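Local coordinates for anaerobically-induced outer membrane porin OprE (Pseudomonas aeruginosa, PDB 4FRX), which probably acts as a porin, a beta-barrel channel of the OprD family that lets small solutes pass the outer membrane, at residues F195-D201 and Y212-L217; E144-V148 and V159-L163; R175-I179 and R190-K194; S248-N254 and G277-N281. One frame throughout, in Å; residues are numbered along the deposited sequence.

Interaction 1 of 4, residues F195-D201 and Y212-L217; sequences FYYAGGD and YYYGNL
Strands 195-201 and 212-217 run antiparallel at 176°, their axes 4.6 Å apart, as neighbouring staves of the porin beta-barrel joined in a hairpin. Tyr196 pairs with Asn216, Ala198 with Tyr214 and Gly200 with Tyr212 as hydrogen-bonded pairs. Asn216 N to Tyr196 O is 2.8 Å. Tyr212 N to Gly200 O is 3.2 Å. Phe195-Leu217, Tyr197-Gly215 and Gly199-Tyr213 are the non-hydrogen-bonded pairs. Side chains alternate: Phe195, Tyr197, Tyr213 and Leu217 share one face, Tyr196, Ala198, Tyr212, Tyr214 and Asn216 the other, where a detergent molecule lies near Tyr212. Phe195 (chi1 t) reaches across beside Gly215, its CZ 4.0 Å from Gly215 CA. Tyr197 (chi1 p) turns its end away, to Gln147 on the next strand but one. Gly199 CA lies 4.1 Å from Tyr213 CA; a CB on Gly199 would collide with Tyr213, whose m rotamer lays one ring face over Gly199 C and Gly200 N. Beyond them, Tyr213 OH donates a 2.6 Å hydrogen bond to Asp201 OD1.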
loop_
_atom_site.group_PDB
_atom_site.type_symbol
_atom_site.label_atom_id
_atom_site.label_comp_id
_atom_site.label_asym_id
_atom_site.label_seq_id
_atom_site.Cartn_x
_atom_site.Cartn_y
_atom_site.Cartn_z
ATOM N N PHE A 195 5.563 -13.686 8.424
ATOM C CA PHE A 195 4.346 -12.882 8.558
ATOM C C PHE A 195 3.157 -13.732 8.132
ATOM O O PHE A 195 3.088 -14.177 6.988
ATOM C CB PHE A 195 4.419 -11.598 7.715
ATOM C CG PHE A 195 3.139 -10.785 7.730
ATOM C CD1 PHE A 195 2.844 -9.941 8.794
ATOM C CD2 PHE A 195 2.231 -10.868 6.678
ATOM C CE1 PHE A 195 1.645 -9.199 8.821
ATOM C CE2 PHE A 195 1.051 -10.125 6.689
ATOM C CZ PHE A 195 0.761 -9.289 7.771
ATOM N N TYR A 196 2.222 -13.949 9.056
ATOM C CA TYR A 196 1.025 -14.739 8.781
ATOM C C TYR A 196 -0.166 -13.832 8.678
ATOM O O TYR A 196 -0.276 -12.869 9.435
ATOM C CB TYR A 196 0.763 -15.700 9.941
ATOM C CG TYR A 196 1.948 -16.535 10.308
ATOM C CD1 TYR A 196 2.316 -17.619 9.532
ATOM C CD2 TYR A 196 2.705 -16.246 11.441
ATOM C CE1 TYR A 196 3.406 -18.400 9.870
ATOM C CE2 TYR A 196 3.796 -17.012 11.781
ATOM C CZ TYR A 196 4.143 -18.090 10.998
ATOM O OH TYR A 196 5.231 -18.854 11.344
ATOM N N TYR A 197 -1.075 -14.146 7.755
ATOM C CA TYR A 197 -2.257 -13.335 7.575
ATOM C C TYR A 197 -3.430 -14.192 7.126
ATOM O O TYR A 197 -3.246 -15.243 6.529
ATOM C CB TYR A 197 -2.009 -12.179 6.601
ATOM C CG TYR A 197 -1.630 -12.597 5.181
ATOM C CD1 TYR A 197 -0.325 -12.986 4.878
ATOM C CD2 TYR A 197 -2.571 -12.585 4.153
ATOM C CE1 TYR A 197 0.040 -13.342 3.589
ATOM C CE2 TYR A 197 -2.221 -12.951 2.850
ATOM C CZ TYR A 197 -0.915 -13.335 2.578
ATOM O OH TYR A 197 -0.550 -13.695 1.300
ATOM N N ALA A 198 -4.629 -13.730 7.439
ATOM C CA ALA A 198 -5.851 -14.427 7.090
ATOM C C ALA A 198 -6.995 -13.456 7.222
ATOM O O ALA A 198 -6.973 -12.577 8.071
ATOM C CB ALA A 198 -6.077 -15.631 8.015
ATOM N N GLY A 199 -8.001 -13.603 6.370
ATOM C CA GLY A 199 -9.250 -12.904 6.585
ATOM C C GLY A 199 -10.181 -13.022 5.406
ATOM O O GLY A 199 -9.986 -13.864 4.514
ATOM N N GLY A 200 -11.202 -12.181 5.385
ATOM C CA GLY A 200 -12.155 -12.256 4.305
ATOM C C GLY A 200 -13.013 -11.026 4.163
ATOM O O GLY A 200 -13.066 -10.183 5.064
ATOM N N ASP A 201 -13.664 -10.930 3.008
ATOM C CA ASP A 201 -14.691 -9.938 2.743
ATOM C C ASP A 201 -15.987 -10.707 2.624
ATOM O O ASP A 201 -16.076 -11.629 1.821
ATOM C CB ASP A 201 -14.455 -9.248 1.401
ATOM C CG ASP A 201 -13.098 -8.596 1.299
ATOM O OD1 ASP A 201 -12.494 -8.276 2.342
ATOM O OD2 ASP A 201 -12.641 -8.392 0.160
ATOM N N TYR A 212 -13.047 -8.867 8.000
ATOM C CA TYR A 212 -12.227 -9.135 9.162
ATOM C C TYR A 212 -10.917 -9.640 8.625
ATOM O O TYR A 212 -10.909 -10.558 7.798
ATOM C CB TYR A 212 -12.814 -10.218 10.081
ATOM C CG TYR A 212 -11.750 -10.697 11.043
ATOM C CD1 TYR A 212 -11.404 -9.930 12.146
ATOM C CD2 TYR A 212 -11.031 -11.871 10.809
ATOM C CE1 TYR A 212 -10.403 -10.325 13.004
ATOM C CE2 TYR A 212 -10.020 -12.278 11.671
ATOM C CZ TYR A 212 -9.718 -11.505 12.765
ATOM O OH TYR A 212 -8.716 -11.891 13.624
ATOM N N TYR A 213 -9.815 -9.066 9.105
ATOM C CA TYR A 213 -8.482 -9.544 8.768
ATOM C C TYR A 213 -7.569 -9.637 9.989
ATOM O O TYR A 213 -7.738 -8.912 10.971
ATOM C CB TYR A 213 -7.828 -8.666 7.688
ATOM C CG TYR A 213 -8.432 -8.886 6.300
ATOM C CD1 TYR A 213 -9.582 -8.209 5.900
ATOM C CD2 TYR A 213 -7.847 -9.763 5.392
ATOM C CE1 TYR A 213 -10.158 -8.425 4.637
ATOM C CE2 TYR A 213 -8.407 -9.964 4.114
ATOM C CZ TYR A 213 -9.564 -9.291 3.753
ATOM O OH TYR A 213 -10.143 -9.481 2.497
ATOM N N TYR A 214 -6.587 -10.522 9.887
ATOM C CA TYR A 214 -5.632 -10.765 10.938
ATOM C C TYR A 214 -4.249 -10.746 10.331
ATOM O O TYR A 214 -4.024 -11.325 9.274
ATOM C CB TYR A 214 -5.898 -12.124 11.583
ATOM C CG TYR A 214 -4.862 -12.545 12.601
ATOM C CD1 TYR A 214 -4.795 -11.938 13.847
ATOM C CD2 TYR A 214 -3.957 -13.552 12.312
ATOM C CE1 TYR A 214 -3.840 -12.329 14.785
ATOM C CE2 TYR A 214 -3.016 -13.954 13.229
ATOM C CZ TYR A 214 -2.960 -13.346 14.465
ATOM O OH TYR A 214 -2.010 -13.760 15.373
ATOM N N GLY A 215 -3.327 -10.059 10.993
ATOM C CA GLY A 215 -1.943 -10.047 10.573
ATOM C C GLY A 215 -1.002 -10.255 11.744
ATOM O O GLY A 215 -1.239 -9.725 12.828
ATOM N N ASN A 216 0.060 -11.023 11.525
ATOM C CA ASN A 216 1.020 -11.339 12.578
ATOM C C ASN A 216 2.463 -11.343 12.068
ATOM O O ASN A 216 2.895 -12.306 11.456
ATOM C CB ASN A 216 0.670 -12.712 13.185
ATOM C CG ASN A 216 1.685 -13.192 14.215
ATOM O OD1 ASN A 216 1.876 -14.397 14.380
ATOM N ND2 ASN A 216 2.332 -12.260 14.912
ATOM N N LEU A 217 3.207 -10.268 12.321
ATOM C CA LEU A 217 4.635 -10.288 12.044
ATOM C C LEU A 217 5.321 -10.921 13.233
ATOM O O LEU A 217 5.319 -10.362 14.340
ATOM C CB LEU A 217 5.196 -8.887 11.809
ATOM C CG LEU A 217 6.689 -8.898 11.447
ATOM C CD1 LEU A 217 6.965 -9.706 10.176
ATOM C CD2 LEU A 217 7.237 -7.464 11.310
#

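Interaction 2 of 4, residues E144-V148 and V159-L163; sequences EGGQV and VAGQL
Backbone hydrogen bonds set the register of antiparallel strands 144-148 and 159-163, a barrel hairpin with axes 4.7 Å apart at 164°. Gly146 pairs with Gln162 (Gly146 N to Gln162 O and Gln162 N to Gly146 O, both 2.9 Å) and Val148 with Ala160 (Val148 N to Ala160 O 2.8 Å, Ala160 N to Val148 O 3.0 Å). CA-H...O contacts fill the gaps, among them Gly145 CA to Gln162 O at 3.2 Å and Val159 CA to Val148 O at 3.3 Å. In the non-hydrogen-bonded pairs, Gly145-Leu163 and Gln147-Gly161, the CA atoms approach to 4.2 and 4.0 Å; a CB on either glycine would clash with the opposite strand. Apolar contacts are few: Val148 CG1 meets Ala160 CB at 4.1 Å on one face, and on the other the extended Gln147 (chi1 and chi2 t) brings CG to 3.7 Å from Val159 CG2. Main-chain bonding thus carries the cohesion of this glycine-rich pairing, while the polar ends of Gln147 and Glu144 bond Tyr197 and Thr123 of other strands.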
loop_
_atom_site.group_PDB
_atom_site.type_symbol
_atom_site.label_atom_id
_atom_site.label_comp_id
_atom_site.label_asym_id
_atom_site.label_seq_id
_atom_site.Cartn_x
_atom_site.Cartn_y
_atom_site.Cartn_z
ATOM N N GLU A 144 7.580 -12.321 -1.114
ATOM C CA GLU A 144 7.698 -13.745 -1.405
ATOM C C GLU A 144 6.985 -14.533 -0.322
ATOM O O GLU A 144 7.157 -14.253 0.858
ATOM C CB GLU A 144 9.167 -14.179 -1.452
ATOM C CG GLU A 144 10.022 -13.467 -2.495
ATOM C CD GLU A 144 9.615 -13.800 -3.918
ATOM O OE1 GLU A 144 9.460 -12.857 -4.728
ATOM O OE2 GLU A 144 9.458 -15.006 -4.227
ATOM N N GLY A 145 6.211 -15.537 -0.706
ATOM C CA GLY A 145 5.536 -16.345 0.298
ATOM C C GLY A 145 4.605 -17.376 -0.298
ATOM O O GLY A 145 4.741 -17.749 -1.462
ATOM N N GLY A 146 3.648 -17.837 0.504
ATOM C CA GLY A 146 2.659 -18.801 0.043
ATOM C C GLY A 146 1.296 -18.269 0.442
ATOM O O GLY A 146 1.169 -17.665 1.499
ATOM N N GLN A 147 0.279 -18.501 -0.384
ATOM C CA GLN A 147 -1.050 -17.932 -0.137
ATOM C C GLN A 147 -2.171 -18.765 -0.757
ATOM O O GLN A 147 -2.051 -19.229 -1.887
ATOM C CB GLN A 147 -1.098 -16.503 -0.708
ATOM C CG GLN A 147 -2.430 -15.822 -0.583
ATOM C CD GLN A 147 -2.453 -14.465 -1.265
ATOM O OE1 GLN A 147 -2.171 -13.446 -0.640
ATOM N NE2 GLN A 147 -2.834 -14.442 -2.537
ATOM N N VAL A 148 -3.266 -18.940 -0.023
ATOM C CA VAL A 148 -4.471 -19.537 -0.589
ATOM C C VAL A 148 -5.618 -18.525 -0.575
ATOM O O VAL A 148 -5.818 -17.818 0.400
ATOM C CB VAL A 148 -4.888 -20.834 0.151
ATOM C CG1 VAL A 148 -5.160 -20.564 1.614
ATOM C CG2 VAL A 148 -6.113 -21.455 -0.505
ATOM N N VAL A 159 -8.880 -15.483 2.351
ATOM C CA VAL A 159 -7.448 -15.537 2.065
ATOM C C VAL A 159 -6.685 -15.881 3.335
ATOM O O VAL A 159 -7.112 -15.548 4.445
ATOM C CB VAL A 159 -6.929 -14.203 1.414
ATOM C CG1 VAL A 159 -7.070 -13.031 2.371
ATOM C CG2 VAL A 159 -5.475 -14.325 0.938
ATOM N N ALA A 160 -5.588 -16.607 3.161
ATOM C CA ALA A 160 -4.667 -16.923 4.237
ATOM C C ALA A 160 -3.316 -17.107 3.579
ATOM O O ALA A 160 -3.232 -17.644 2.482
ATOM C CB ALA A 160 -5.089 -18.202 4.949
ATOM N N GLY A 161 -2.259 -16.656 4.236
ATOM C CA GLY A 161 -0.940 -16.759 3.648
ATOM C C GLY A 161 0.153 -16.522 4.665
ATOM O O GLY A 161 -0.109 -16.216 5.829
ATOM N N GLN A 162 1.381 -16.699 4.205
ATOM C CA GLN A 162 2.568 -16.496 5.008
ATOM C C GLN A 162 3.580 -15.825 4.102
ATOM O O GLN A 162 3.847 -16.332 3.002
ATOM C CB GLN A 162 3.127 -17.850 5.446
ATOM C CG GLN A 162 4.461 -17.760 6.164
ATOM C CD GLN A 162 4.964 -19.109 6.647
ATOM O OE1 GLN A 162 4.215 -20.084 6.688
ATOM N NE2 GLN A 162 6.238 -19.169 7.020
ATOM N N LEU A 163 4.136 -14.691 4.540
ATOM C CA LEU A 163 5.168 -13.996 3.767
ATOM C C LEU A 163 6.519 -14.103 4.467
ATOM O O LEU A 163 6.601 -14.115 5.691
ATOM C CB LEU A 163 4.807 -12.515 3.573
ATOM C CG LEU A 163 3.417 -12.230 3.019
ATOM C CD1 LEU A 163 3.160 -10.740 2.887
ATOM C CD2 LEU A 163 3.282 -12.926 1.667
#

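Interaction 3 of 4, residues R175-I179 and R190-K194; sequences RSLSI and RDSNK
Segments 175-179 and 190-194 meet antiparallel through a single bridge: Leu177 N to Ser192 O and Ser192 N to Leu177 O are both 2.8 Å, with CA atoms 5.2 Å apart. Side chains extend the contact. Ser178 adopts the t rotamer, from which its OG donates to Arg190 O at 2.8 Å. Ser176 (chi1 m) and Asp191 (chi1 p) point toward the opposite segment, so Ser176 CB packs 3.5 Å from Asp191 CG; a water bonds Asp191 OD1 at 3.0 Å and, weakly, Ser176 OG at 3.2 Å. The OG of Ser192 (t) takes a weak bond from Lys194 N at 3.4 Å and bonds Asp218 O. The buried side chain of Leu177 (m, t) packs on Leu217 of strand 208-217. Asp191 OD2 and the outward-leading Arg190 (m, m) form salt bridges with Arg315 and Asp262. The arrangement bridges the two ends of the excursion that joins strands 174-176 and 195-203 of the OprD-family barrel, closed by one backbone pair and the Ser178 hydroxyl.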
loop_
_atom_site.group_PDB
_atom_site.type_symbol
_atom_site.label_atom_id
_atom_site.label_comp_id
_atom_site.label_asym_id
_atom_site.label_seq_id
_atom_site.Cartn_x
_atom_site.Cartn_y
_atom_site.Cartn_z
ATOM N N ARG A 175 14.501 -9.075 1.058
ATOM C CA ARG A 175 15.023 -8.918 2.410
ATOM C C ARG A 175 13.945 -9.311 3.405
ATOM O O ARG A 175 12.766 -9.360 3.054
ATOM C CB ARG A 175 15.428 -7.459 2.642
ATOM C CG ARG A 175 16.459 -6.936 1.655
ATOM C CD ARG A 175 16.661 -5.442 1.829
ATOM N NE ARG A 175 17.124 -5.112 3.175
ATOM C CZ ARG A 175 17.229 -3.873 3.646
ATOM N NH1 ARG A 175 16.892 -2.846 2.877
ATOM N NH2 ARG A 175 17.659 -3.662 4.887
ATOM N N SER A 176 14.339 -9.588 4.647
ATOM C CA SER A 176 13.373 -9.901 5.691
ATOM C C SER A 176 12.458 -8.719 6.030
ATOM O O SER A 176 12.727 -7.576 5.659
ATOM C CB SER A 176 14.089 -10.447 6.931
ATOM O OG SER A 176 14.597 -11.744 6.650
ATOM N N LEU A 177 11.351 -9.011 6.706
ATOM C CA LEU A 177 10.322 -7.997 6.989
ATOM C C LEU A 177 10.565 -7.210 8.285
ATOM O O LEU A 177 11.060 -7.748 9.267
ATOM C CB LEU A 177 8.947 -8.671 7.032
ATOM C CG LEU A 177 8.623 -9.553 5.820
ATOM C CD1 LEU A 177 7.380 -10.394 6.052
ATOM C CD2 LEU A 177 8.458 -8.698 4.572
ATOM N N SER A 178 10.201 -5.934 8.304
ATOM C CA SER A 178 10.371 -5.161 9.529
ATOM C C SER A 178 9.277 -4.094 9.621
ATOM O O SER A 178 8.367 -4.059 8.787
ATOM C CB SER A 178 11.780 -4.549 9.620
ATOM O OG SER A 178 12.023 -3.999 10.908
ATOM N N ILE A 179 9.354 -3.267 10.661
ATOM C CA ILE A 179 8.409 -2.178 10.883
ATOM C C ILE A 179 9.215 -0.938 11.273
ATOM O O ILE A 179 10.397 -1.061 11.616
ATOM C CB ILE A 179 7.386 -2.518 12.004
ATOM C CG1 ILE A 179 8.072 -2.612 13.367
ATOM C CG2 ILE A 179 6.618 -3.824 11.691
ATOM C CD1 ILE A 179 7.113 -2.927 14.511
ATOM N N ARG A 190 16.364 -4.732 13.282
ATOM C CA ARG A 190 15.934 -6.108 13.468
ATOM C C ARG A 190 14.786 -6.405 12.527
ATOM O O ARG A 190 14.034 -5.511 12.132
ATOM C CB ARG A 190 15.505 -6.365 14.914
ATOM C CG ARG A 190 16.637 -6.255 15.927
ATOM C CD ARG A 190 17.645 -7.389 15.776
ATOM N NE ARG A 190 18.665 -7.369 16.827
ATOM C CZ ARG A 190 19.838 -6.750 16.725
ATOM N NH1 ARG A 190 20.153 -6.077 15.620
ATOM N NH2 ARG A 190 20.699 -6.798 17.734
ATOM N N ASP A 191 14.650 -7.665 12.158
ATOM C CA ASP A 191 13.601 -8.022 11.228
ATOM C C ASP A 191 13.079 -9.409 11.532
ATOM O O ASP A 191 13.489 -10.039 12.503
ATOM C CB ASP A 191 14.097 -7.901 9.783
ATOM C CG ASP A 191 15.443 -8.579 9.559
ATOM O OD1 ASP A 191 15.698 -9.631 10.178
ATOM O OD2 ASP A 191 16.245 -8.061 8.748
ATOM N N SER A 192 12.154 -9.866 10.704
ATOM C CA SER A 192 11.533 -11.158 10.908
ATOM C C SER A 192 11.234 -11.772 9.559
ATOM O O SER A 192 10.905 -11.057 8.607
ATOM C CB SER A 192 10.236 -10.980 11.683
ATOM O OG SER A 192 9.536 -12.200 11.749
ATOM N N ASN A 193 11.345 -13.091 9.469
ATOM C CA ASN A 193 11.061 -13.761 8.207
ATOM C C ASN A 193 9.760 -14.559 8.227
ATOM O O ASN A 193 9.569 -15.459 7.412
ATOM C CB ASN A 193 12.242 -14.639 7.756
ATOM C CG ASN A 193 12.566 -15.745 8.746
ATOM O OD1 ASN A 193 11.839 -15.967 9.715
ATOM N ND2 ASN A 193 13.671 -16.439 8.510
ATOM N N LYS A 194 8.869 -14.232 9.164
ATOM C CA LYS A 194 7.550 -14.849 9.202
ATOM C C LYS A 194 6.419 -13.843 9.428
ATOM O O LYS A 194 6.319 -13.235 10.491
ATOM C CB LYS A 194 7.482 -15.946 10.274
ATOM C CG LYS A 194 8.391 -17.133 10.001
ATOM C CD LYS A 194 8.405 -18.109 11.172
HETATM O O HOH W 1 14.409 -12.364 9.787
#

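Interaction 4 of 4, residues S248-N254 and G277-N281; sequences SSSDGKN and GEVDN
Antiparallel strand pairing gives way here to loop packing at one end of the porin barrel, where strands 237-250 and 280-292 are neighbours in the wall. Ser248 forms the hydrogen-bonded pair with Asn281, CA atoms 5.1 Å apart: Ser248 N to Asn281 O is 2.8 Å and Asn281 N to Ser248 O 3.1 Å. Its OG (chi1 m) also shares a water with Asn281 O, 2.7 Å from Ser248 OG and 2.9 Å from Asn281 O, and bonds Gln223. Ser249 follows opposite Asp280, whose carboxylate turns to Asp307 N. At Ser250 direct pairing is replaced by water: a second water accepts from Ser250 N at 3.1 Å and donates to Val279 O at 2.6 Å. The p rotamer of Ser250 directs OG to Glu278 OE2, a 2.7 Å hydrogen bond. The chain then swings out through Asp251 and Gly252, whose phi of 53° turns it into the short 3-10 segment 253-254, and comes back at Asn254. Val279 (chi1 t), buried, points toward segment 248-254, its CG1 4.0 Å from Ser248 CB. Asn254, with chi1 t, holds the other loop end by both amide atoms: OD1 accepts from Val279 N at 2.8 Å, and ND2 donates to Gly277 O at 3.2 Å.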
loop_
_atom_site.group_PDB
_atom_site.type_symbol
_atom_site.label_atom_id
_atom_site.label_comp_id
_atom_site.label_asym_id
_atom_site.label_seq_id
_atom_site.Cartn_x
_atom_site.Cartn_y
_atom_site.Cartn_z
ATOM N N SER A 248 -3.760 -3.454 17.445
ATOM C CA SER A 248 -2.411 -3.983 17.246
ATOM C C SER A 248 -1.726 -4.157 18.599
ATOM O O SER A 248 -1.698 -3.231 19.418
ATOM C CB SER A 248 -1.584 -3.032 16.406
ATOM O OG SER A 248 -2.190 -2.740 15.158
ATOM N N SER A 249 -1.173 -5.337 18.838
ATOM C CA SER A 249 -0.502 -5.596 20.107
ATOM C C SER A 249 0.784 -6.357 19.874
ATOM O O SER A 249 1.033 -6.818 18.759
ATOM C CB SER A 249 -1.422 -6.383 21.044
ATOM O OG SER A 249 -1.817 -7.606 20.455
ATOM N N SER A 250 1.595 -6.495 20.920
ATOM C CA SER A 250 2.904 -7.116 20.784
ATOM C C SER A 250 2.853 -8.627 20.587
ATOM O O SER A 250 1.915 -9.293 21.024
ATOM C CB SER A 250 3.767 -6.793 21.993
ATOM O OG SER A 250 3.172 -7.281 23.185
ATOM N N ASP A 251 3.882 -9.148 19.930
ATOM C CA ASP A 251 4.034 -10.582 19.719
ATOM C C ASP A 251 5.488 -10.936 19.971
ATOM O O ASP A 251 6.380 -10.166 19.625
ATOM C CB ASP A 251 3.660 -10.965 18.283
ATOM C CG ASP A 251 3.901 -12.446 17.990
ATOM O OD1 ASP A 251 2.991 -13.256 18.258
ATOM O OD2 ASP A 251 4.997 -12.807 17.501
ATOM N N GLY A 252 5.726 -12.086 20.594
ATOM C CA GLY A 252 7.082 -12.586 20.774
ATOM C C GLY A 252 8.046 -11.604 21.423
ATOM O O GLY A 252 7.760 -11.063 22.486
ATOM N N LYS A 253 9.179 -11.368 20.765
ATOM C CA LYS A 253 10.260 -10.549 21.320
ATOM C C LYS A 253 9.831 -9.132 21.693
ATOM O O LYS A 253 10.209 -8.608 22.742
ATOM C CB LYS A 253 11.441 -10.513 20.355
ATOM C CG LYS A 253 12.109 -11.879 20.180
ATOM C CD LYS A 253 13.361 -11.782 19.331
ATOM C CE LYS A 253 14.081 -13.121 19.212
ATOM N NZ LYS A 253 14.339 -13.729 20.545
ATOM N N ASN A 254 9.029 -8.516 20.836
ATOM C CA ASN A 254 8.531 -7.181 21.114
ATOM C C ASN A 254 7.704 -7.127 22.406
ATOM O O ASN A 254 7.638 -6.092 23.074
ATOM C CB ASN A 254 7.717 -6.677 19.924
ATOM C CG ASN A 254 7.126 -5.313 20.165
ATOM O OD1 ASN A 254 5.951 -5.180 20.510
ATOM N ND2 ASN A 254 7.949 -4.284 20.007
ATOM N N GLY A 277 9.547 1.121 21.473
ATOM C CA GLY A 277 9.053 0.240 22.516
ATOM C C GLY A 277 8.039 -0.791 22.044
ATOM O O GLY A 277 8.098 -1.267 20.913
ATOM N N GLU A 278 7.102 -1.126 22.923
ATOM C CA GLU A 278 6.189 -2.234 22.679
ATOM C C GLU A 278 5.102 -1.787 21.709
ATOM O O GLU A 278 4.635 -0.661 21.801
ATOM C CB GLU A 278 5.533 -2.652 23.988
ATOM C CG GLU A 278 4.851 -3.998 23.906
ATOM C CD GLU A 278 4.274 -4.465 25.225
ATOM O OE1 GLU A 278 4.263 -3.678 26.201
ATOM O OE2 GLU A 278 3.825 -5.630 25.277
ATOM N N VAL A 279 4.705 -2.657 20.782
ATOM C CA VAL A 279 3.538 -2.362 19.947
ATOM C C VAL A 279 2.306 -2.288 20.855
ATOM O O VAL A 279 2.142 -3.121 21.739
ATOM C CB VAL A 279 3.328 -3.412 18.828
ATOM C CG1 VAL A 279 1.987 -3.204 18.138
ATOM C CG2 VAL A 279 4.458 -3.342 17.815
ATOM N N ASP A 280 1.461 -1.284 20.624
ATOM C CA ASP A 280 0.340 -0.944 21.492
ATOM C C ASP A 280 -0.415 0.181 20.795
ATOM O O ASP A 280 -0.226 1.349 21.109
ATOM C CB ASP A 280 0.854 -0.458 22.861
ATOM C CG ASP A 280 -0.250 0.112 23.753
ATOM O OD1 ASP A 280 -1.350 -0.468 23.780
ATOM O OD2 ASP A 280 -0.010 1.142 24.430
ATOM N N ASN A 281 -1.276 -0.174 19.842
ATOM C CA ASN A 281 -1.999 0.815 19.057
ATOM C C ASN A 281 -3.426 0.361 18.722
ATOM O O ASN A 281 -3.661 -0.788 18.338
ATOM C CB ASN A 281 -1.224 1.132 17.766
ATOM C CG ASN A 281 -1.887 2.221 16.922
ATOM O OD1 ASN A 281 -1.536 3.392 17.017
ATOM N ND2 ASN A 281 -2.832 1.831 16.084
HETATM O O HOH W 2 -3.879 -0.599 15.480
HETATM O O HOH W 3 0.667 -4.647 23.278
#

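Interactions 1 and 2 lie within the antiparallel barrel sheet; 3 and 4 reach it from adjoining loops. Along the chain the order is 2, 3, 1, 4, each closing before the next opens. Interactions 1 and 2 are successive hairpins with centres 10 Å apart, their neighbouring strands 156-167 and 195-203 linked by Phe195 O to Leu163 N at 2.7 Å; a side-chain link, Tyr197 OH to Gln147 OE1, is 2.5 Å. Interaction 3 lies in the excursion between those strands and packs on both hairpins, with Leu177 CD1 3.6 Å from Phe195 CB. Interaction 4 touches interaction 1 through Asp251 and Asn216. With Ile179 CD1 4.3 Å from Val279 CG2, the loops of interactions 3 and 4 pack on each other, and Ile179 also on Leu217 of the wall.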